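Local atomic coordinates of FACT-Spt16 (PDB entry 5CE6), a protein that probably acts as a histone chaperone subunit of the FACT complex, its N-terminal domain being associated with binding of histones H3-H4. Residues Y267-L279 against A283-V297. Numbering follows the deposited sequence.
With NA (sodium ion), chain E; K (potassium ion), chain D.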
loop_
_atom_site.group_PDB
_atom_site.type_symbol
_atom_site.label_atom_id
_atom_site.label_comp_id
_atom_site.label_asym_id
_atom_site.label_seq_id
_atom_site.Cartn_x
_atom_site.Cartn_y
_atom_site.Cartn_z
ATOM N N TYR A 267 -1.241 -1.549 -8.870
ATOM C CA TYR A 267 -0.166 -2.378 -9.403
ATOM C C TYR A 267 -0.752 -3.105 -10.604
ATOM O O TYR A 267 -1.979 -3.169 -10.734
ATOM C CB TYR A 267 0.335 -3.372 -8.348
ATOM C CG TYR A 267 -0.743 -4.293 -7.795
ATOM C CD1 TYR A 267 -1.053 -5.484 -8.425
ATOM C CD2 TYR A 267 -1.453 -3.951 -6.660
ATOM C CE1 TYR A 267 -2.032 -6.325 -7.920
ATOM C CE2 TYR A 267 -2.437 -4.770 -6.158
ATOM C CZ TYR A 267 -2.726 -5.956 -6.793
ATOM O OH TYR A 267 -3.703 -6.783 -6.277
ATOM N N PRO A 268 0.108 -3.623 -11.500
ATOM C CA PRO A 268 -0.435 -4.351 -12.648
ATOM C C PRO A 268 -1.127 -5.600 -12.139
ATOM O O PRO A 268 -0.506 -6.333 -11.366
ATOM C CB PRO A 268 0.816 -4.740 -13.440
ATOM C CG PRO A 268 1.842 -3.704 -13.053
ATOM C CD PRO A 268 1.570 -3.446 -11.599
ATOM N N PRO A 269 -2.393 -5.806 -12.529
ATOM C CA PRO A 269 -3.183 -6.933 -12.022
ATOM C C PRO A 269 -2.441 -8.248 -12.146
ATOM O O PRO A 269 -1.702 -8.452 -13.115
ATOM C CB PRO A 269 -4.408 -6.915 -12.934
ATOM C CG PRO A 269 -4.617 -5.426 -13.171
ATOM C CD PRO A 269 -3.212 -4.903 -13.365
ATOM N N ILE A 270 -2.631 -9.121 -11.165
ATOM C CA ILE A 270 -1.889 -10.372 -11.110
ATOM C C ILE A 270 -2.817 -11.507 -11.470
ATOM O O ILE A 270 -3.852 -11.678 -10.848
ATOM C CB ILE A 270 -1.324 -10.605 -9.698
ATOM C CG1 ILE A 270 -0.229 -9.563 -9.402
ATOM C CG2 ILE A 270 -0.793 -12.043 -9.541
ATOM C CD1 ILE A 270 0.107 -9.433 -7.908
ATOM N N PHE A 271 -2.458 -12.253 -12.509
ATOM C CA PHE A 271 -3.177 -13.471 -12.861
ATOM C C PHE A 271 -2.183 -14.607 -12.908
ATOM O O PHE A 271 -1.145 -14.498 -13.566
ATOM C CB PHE A 271 -3.843 -13.322 -14.224
ATOM C CG PHE A 271 -5.048 -12.440 -14.203
ATOM C CD1 PHE A 271 -4.920 -11.067 -14.357
ATOM C CD2 PHE A 271 -6.312 -12.984 -14.006
ATOM C CE1 PHE A 271 -6.033 -10.241 -14.316
ATOM C CE2 PHE A 271 -7.437 -12.162 -13.977
ATOM C CZ PHE A 271 -7.292 -10.794 -14.136
ATOM N N GLN A 272 -2.495 -15.699 -12.212
ATOM C CA GLN A 272 -1.586 -16.846 -12.157
ATOM C C GLN A 272 -2.369 -18.139 -12.257
ATOM O O GLN A 272 -3.467 -18.251 -11.707
ATOM C CB GLN A 272 -0.805 -16.842 -10.835
ATOM C CG GLN A 272 0.071 -15.619 -10.642
ATOM C CD GLN A 272 0.754 -15.565 -9.292
ATOM O OE1 GLN A 272 0.493 -16.385 -8.413
ATOM N NE2 GLN A 272 1.613 -14.566 -9.107
ATOM N N SER A 273 -1.790 -19.125 -12.932
ATOM C CA SER A 273 -2.412 -20.443 -13.002
ATOM C C SER A 273 -1.362 -21.439 -13.450
ATOM O O SER A 273 -0.208 -21.073 -13.636
ATOM C CB SER A 273 -3.583 -20.433 -13.989
ATOM O OG SER A 273 -3.111 -20.305 -15.323
ATOM N N GLY A 274 -1.761 -22.697 -13.624
ATOM C CA GLY A 274 -0.902 -23.657 -14.290
ATOM C C GLY A 274 0.397 -23.968 -13.571
ATOM O O GLY A 274 1.444 -24.182 -14.208
ATOM N N GLY A 275 0.341 -23.996 -12.246
ATOM C CA GLY A 275 1.484 -24.453 -11.475
ATOM C C GLY A 275 2.549 -23.396 -11.248
ATOM O O GLY A 275 3.569 -23.674 -10.618
ATOM N N LYS A 276 2.329 -22.188 -11.763
ATOM C CA LYS A 276 3.312 -21.112 -11.609
ATOM C C LYS A 276 2.720 -19.977 -10.786
ATOM O O LYS A 276 2.056 -19.080 -11.311
ATOM C CB LYS A 276 3.821 -20.627 -12.971
ATOM C CG LYS A 276 4.533 -21.727 -13.768
ATOM C CD LYS A 276 5.211 -21.203 -15.045
ATOM C CE LYS A 276 5.931 -22.333 -15.795
ATOM N NZ LYS A 276 6.427 -21.887 -17.122
ATOM N N PHE A 277 2.947 -20.040 -9.477
ATOM C CA PHE A 277 2.362 -19.072 -8.561
ATOM C C PHE A 277 3.460 -18.323 -7.817
ATOM O O PHE A 277 4.596 -18.815 -7.699
ATOM C CB PHE A 277 1.430 -19.799 -7.579
ATOM C CG PHE A 277 0.335 -20.552 -8.256
ATOM C CD1 PHE A 277 -0.782 -19.880 -8.747
ATOM C CD2 PHE A 277 0.431 -21.934 -8.432
ATOM C CE1 PHE A 277 -1.802 -20.583 -9.390
ATOM C CE2 PHE A 277 -0.584 -22.641 -9.073
ATOM C CZ PHE A 277 -1.693 -21.968 -9.555
ATOM N N ASP A 278 3.124 -17.138 -7.325
ATOM C CA ASP A 278 4.082 -16.309 -6.618
ATOM C C ASP A 278 3.238 -15.370 -5.800
ATOM O O ASP A 278 2.564 -14.498 -6.346
ATOM C CB ASP A 278 4.930 -15.536 -7.627
ATOM C CG ASP A 278 6.021 -14.698 -6.974
ATOM O OD1 ASP A 278 6.042 -14.556 -5.734
ATOM O OD2 ASP A 278 6.861 -14.165 -7.720
ATOM N N LEU A 279 3.225 -15.574 -4.486
ATOM C CA LEU A 279 2.355 -14.773 -3.642
ATOM C C LEU A 279 2.997 -13.481 -3.153
ATOM O O LEU A 279 2.392 -12.754 -2.372
ATOM C CB LEU A 279 1.840 -15.583 -2.457
ATOM C CG LEU A 279 1.128 -16.884 -2.818
ATOM C CD1 LEU A 279 0.483 -17.494 -1.581
ATOM C CD2 LEU A 279 0.093 -16.632 -3.898
ATOM N N ALA A 283 4.663 -9.769 -7.687
ATOM C CA ALA A 283 4.546 -10.749 -8.761
ATOM C C ALA A 283 3.966 -10.137 -10.032
ATOM O O ALA A 283 3.134 -9.232 -9.976
ATOM C CB ALA A 283 3.718 -11.949 -8.309
ATOM N N VAL A 284 4.432 -10.624 -11.183
ATOM C CA VAL A 284 3.961 -10.102 -12.464
ATOM C C VAL A 284 3.308 -11.179 -13.326
ATOM O O VAL A 284 3.827 -12.303 -13.454
ATOM C CB VAL A 284 5.080 -9.339 -13.258
ATOM C CG1 VAL A 284 5.986 -8.569 -12.313
ATOM C CG2 VAL A 284 5.908 -10.277 -14.101
ATOM N N SER A 285 2.160 -10.829 -13.901
ATOM C CA SER A 285 1.432 -11.747 -14.771
ATOM C C SER A 285 2.310 -12.109 -15.959
ATOM O O SER A 285 2.819 -11.230 -16.659
ATOM C CB SER A 285 0.139 -11.105 -15.267
ATOM O OG SER A 285 -0.756 -10.847 -14.195
ATOM N N ASN A 286 2.498 -13.401 -16.184
ATOM C CA ASN A 286 3.384 -13.838 -17.265
ATOM C C ASN A 286 2.676 -13.955 -18.619
ATOM O O ASN A 286 1.504 -13.580 -18.732
ATOM C CB ASN A 286 4.124 -15.125 -16.881
ATOM C CG ASN A 286 3.200 -16.324 -16.735
ATOM O OD1 ASN A 286 2.113 -16.373 -17.315
ATOM N ND2 ASN A 286 3.635 -17.306 -15.947
ATOM N N ASP A 287 3.388 -14.457 -19.632
ATOM C CA ASP A 287 2.836 -14.614 -20.982
ATOM C C ASP A 287 2.373 -16.037 -21.273
ATOM O O ASP A 287 2.203 -16.414 -22.433
ATOM C CB ASP A 287 3.861 -14.223 -22.053
ATOM C CG ASP A 287 4.140 -12.744 -22.105
ATOM O OD1 ASP A 287 3.362 -11.934 -21.564
ATOM O OD2 ASP A 287 5.158 -12.386 -22.732
ATOM N N GLU A 288 2.188 -16.837 -20.228
ATOM C CA GLU A 288 1.665 -18.185 -20.395
ATOM C C GLU A 288 0.142 -18.149 -20.481
ATOM O O GLU A 288 -0.492 -17.216 -19.991
ATOM C CB GLU A 288 2.107 -19.082 -19.233
ATOM C CG GLU A 288 3.599 -19.328 -19.202
ATOM C CD GLU A 288 4.071 -20.085 -20.423
ATOM O OE1 GLU A 288 3.432 -21.100 -20.782
ATOM O OE2 GLU A 288 5.079 -19.665 -21.028
ATOM N N ALA A 289 -0.434 -19.165 -21.116
ATOM C CA ALA A 289 -1.880 -19.254 -21.267
ATOM C C ALA A 289 -2.530 -19.624 -19.941
ATOM O O ALA A 289 -1.961 -20.384 -19.158
ATOM C CB ALA A 289 -2.231 -20.274 -22.325
ATOM N N LEU A 290 -3.713 -19.075 -19.689
ATOM C CA LEU A 290 -4.507 -19.465 -18.530
ATOM C C LEU A 290 -4.767 -20.966 -18.592
ATOM O O LEU A 290 -5.104 -21.499 -19.649
ATOM C CB LEU A 290 -5.839 -18.711 -18.527
ATOM C CG LEU A 290 -6.742 -18.935 -17.322
ATOM C CD1 LEU A 290 -6.188 -18.170 -16.131
ATOM C CD2 LEU A 290 -8.178 -18.524 -17.611
ATOM N N TYR A 291 -4.588 -21.649 -17.465
ATOM C CA TYR A 291 -4.732 -23.104 -17.428
ATOM C C TYR A 291 -5.931 -23.469 -16.579
ATOM O O TYR A 291 -6.056 -23.011 -15.439
ATOM C CB TYR A 291 -3.475 -23.763 -16.857
ATOM C CG TYR A 291 -3.479 -25.273 -16.977
ATOM C CD1 TYR A 291 -3.032 -25.891 -18.134
ATOM C CD2 TYR A 291 -3.928 -26.070 -15.932
ATOM C CE1 TYR A 291 -3.031 -27.261 -18.253
ATOM C CE2 TYR A 291 -3.938 -27.442 -16.041
ATOM C CZ TYR A 291 -3.481 -28.034 -17.205
ATOM O OH TYR A 291 -3.480 -29.410 -17.324
ATOM N N TYR A 292 -6.813 -24.300 -17.126
ATOM C CA TYR A 292 -8.055 -24.599 -16.433
ATOM C C TYR A 292 -8.547 -26.020 -16.637
ATOM O O TYR A 292 -9.744 -26.277 -16.550
ATOM C CB TYR A 292 -9.156 -23.600 -16.820
ATOM C CG TYR A 292 -9.249 -23.344 -18.302
ATOM C CD1 TYR A 292 -9.878 -24.256 -19.142
ATOM C CD2 TYR A 292 -8.690 -22.200 -18.865
ATOM C CE1 TYR A 292 -9.952 -24.037 -20.497
ATOM C CE2 TYR A 292 -8.758 -21.974 -20.220
ATOM C CZ TYR A 292 -9.393 -22.893 -21.030
ATOM O OH TYR A 292 -9.465 -22.669 -22.387
ATOM N N ASP A 293 -7.634 -26.950 -16.893
ATOM C CA ASP A 293 -8.038 -28.352 -16.942
ATOM C C ASP A 293 -8.331 -28.858 -15.527
ATOM O O ASP A 293 -8.334 -28.082 -14.576
ATOM C CB ASP A 293 -6.977 -29.202 -17.636
ATOM C CG ASP A 293 -7.578 -30.377 -18.390
ATOM O OD1 ASP A 293 -8.328 -31.167 -17.775
ATOM O OD2 ASP A 293 -7.314 -30.492 -19.604
ATOM N N SER A 294 -8.588 -30.155 -15.382
ATOM C CA SER A 294 -8.970 -30.703 -14.080
ATOM C C SER A 294 -7.938 -30.440 -12.988
ATOM O O SER A 294 -6.744 -30.367 -13.264
ATOM C CB SER A 294 -9.250 -32.206 -14.189
ATOM O OG SER A 294 -10.477 -32.429 -14.856
ATOM N N ALA A 295 -8.417 -30.288 -11.757
ATOM C CA ALA A 295 -7.564 -30.045 -10.591
ATOM C C ALA A 295 -6.701 -28.803 -10.765
ATOM O O ALA A 295 -5.491 -28.829 -10.531
ATOM C CB ALA A 295 -6.701 -31.260 -10.291
ATOM N N SER A 296 -7.340 -27.708 -11.152
ATOM C CA SER A 296 -6.618 -26.468 -11.420
ATOM C C SER A 296 -7.028 -25.359 -10.481
ATOM O O SER A 296 -8.146 -25.345 -9.960
ATOM C CB SER A 296 -6.862 -26.011 -12.853
ATOM O OG SER A 296 -6.142 -26.811 -13.756
ATOM N N VAL A 297 -6.119 -24.412 -10.261
ATOM C CA VAL A 297 -6.489 -23.214 -9.515
ATOM C C VAL A 297 -5.996 -21.988 -10.268
ATOM O O VAL A 297 -5.016 -22.055 -11.010
ATOM C CB VAL A 297 -5.962 -23.203 -8.059
ATOM C CG1 VAL A 297 -6.442 -24.431 -7.292
ATOM C CG2 VAL A 297 -4.470 -23.143 -8.033
HETATM NA NA NA E . -0.810 -21.524 -16.982
HETATM K K K D . -3.565 -29.224 -12.663
HETATM O O HOH W 1 2.027 -6.732 -10.415
HETATM O O HOH W 2 1.367 -8.193 -13.238
HETATM O O HOH W 3 1.260 -15.321 -14.217
HETATM O O HOH W 4 2.915 -14.314 -11.999
HETATM O O HOH W 5 1.800 -19.855 -15.870
HETATM O O HOH W 6 -4.484 -23.588 -13.266
HETATM O O HOH W 7 1.779 -22.391 -16.607
HETATM O O HOH W 8 -3.148 -30.813 -15.096
HETATM O O HOH W 9 -0.456 -22.841 -19.451
#
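The hydroxyl of S285 bonds two backbone groups of 267-279, making two of the three direct hydrogen bonds between 267-279 and 283-297. Its OG donates to P269 O at 2.8 Å, meeting the carbonyl at a C=O...donor angle of 130°, and accepts from F271 N, also at 2.8 Å. With OG anti to its own carbonyl carbon (chi1 -64°), the hydroxyl spans the backbone carbonyl of P269 and the backbone N of F271. An alanine here would probably leave F271 N without its acceptor and P269 O without the hydroxyl donor. The third bond runs from Y291 N to S273 OG (2.9 Å, 155° at the hydrogen); S273 OG also bonds H237.

Water carries much of the remaining polar contact. One molecule connects F271 O with N286 N, and another gathers G274 N, Y291 O and V297 O at the type I' turn S273-K276. Beside that turn a sodium ion is held by A289 O and two waters.

Van der Waals contacts flank this network. The methyl of A283 lies 3.5 Å from Q272 NE2 and against D278, whose backbone N and O are both bonded by the Q272 amide, so the methyl packs on a side chain already fixed in rotation. F277 CZ reaches V297 CG2 at 3.4 Å, the two side chains crossing at about a right angle.

The loop part of 283-297 runs along strand 270-273, and its last two residues begin strand 296-306, which pairs antiparallel with 270-273 in the M24 metallopeptidase-like region; F271 packs on helix 237-249, while F277 and V297 touch strand 424-435.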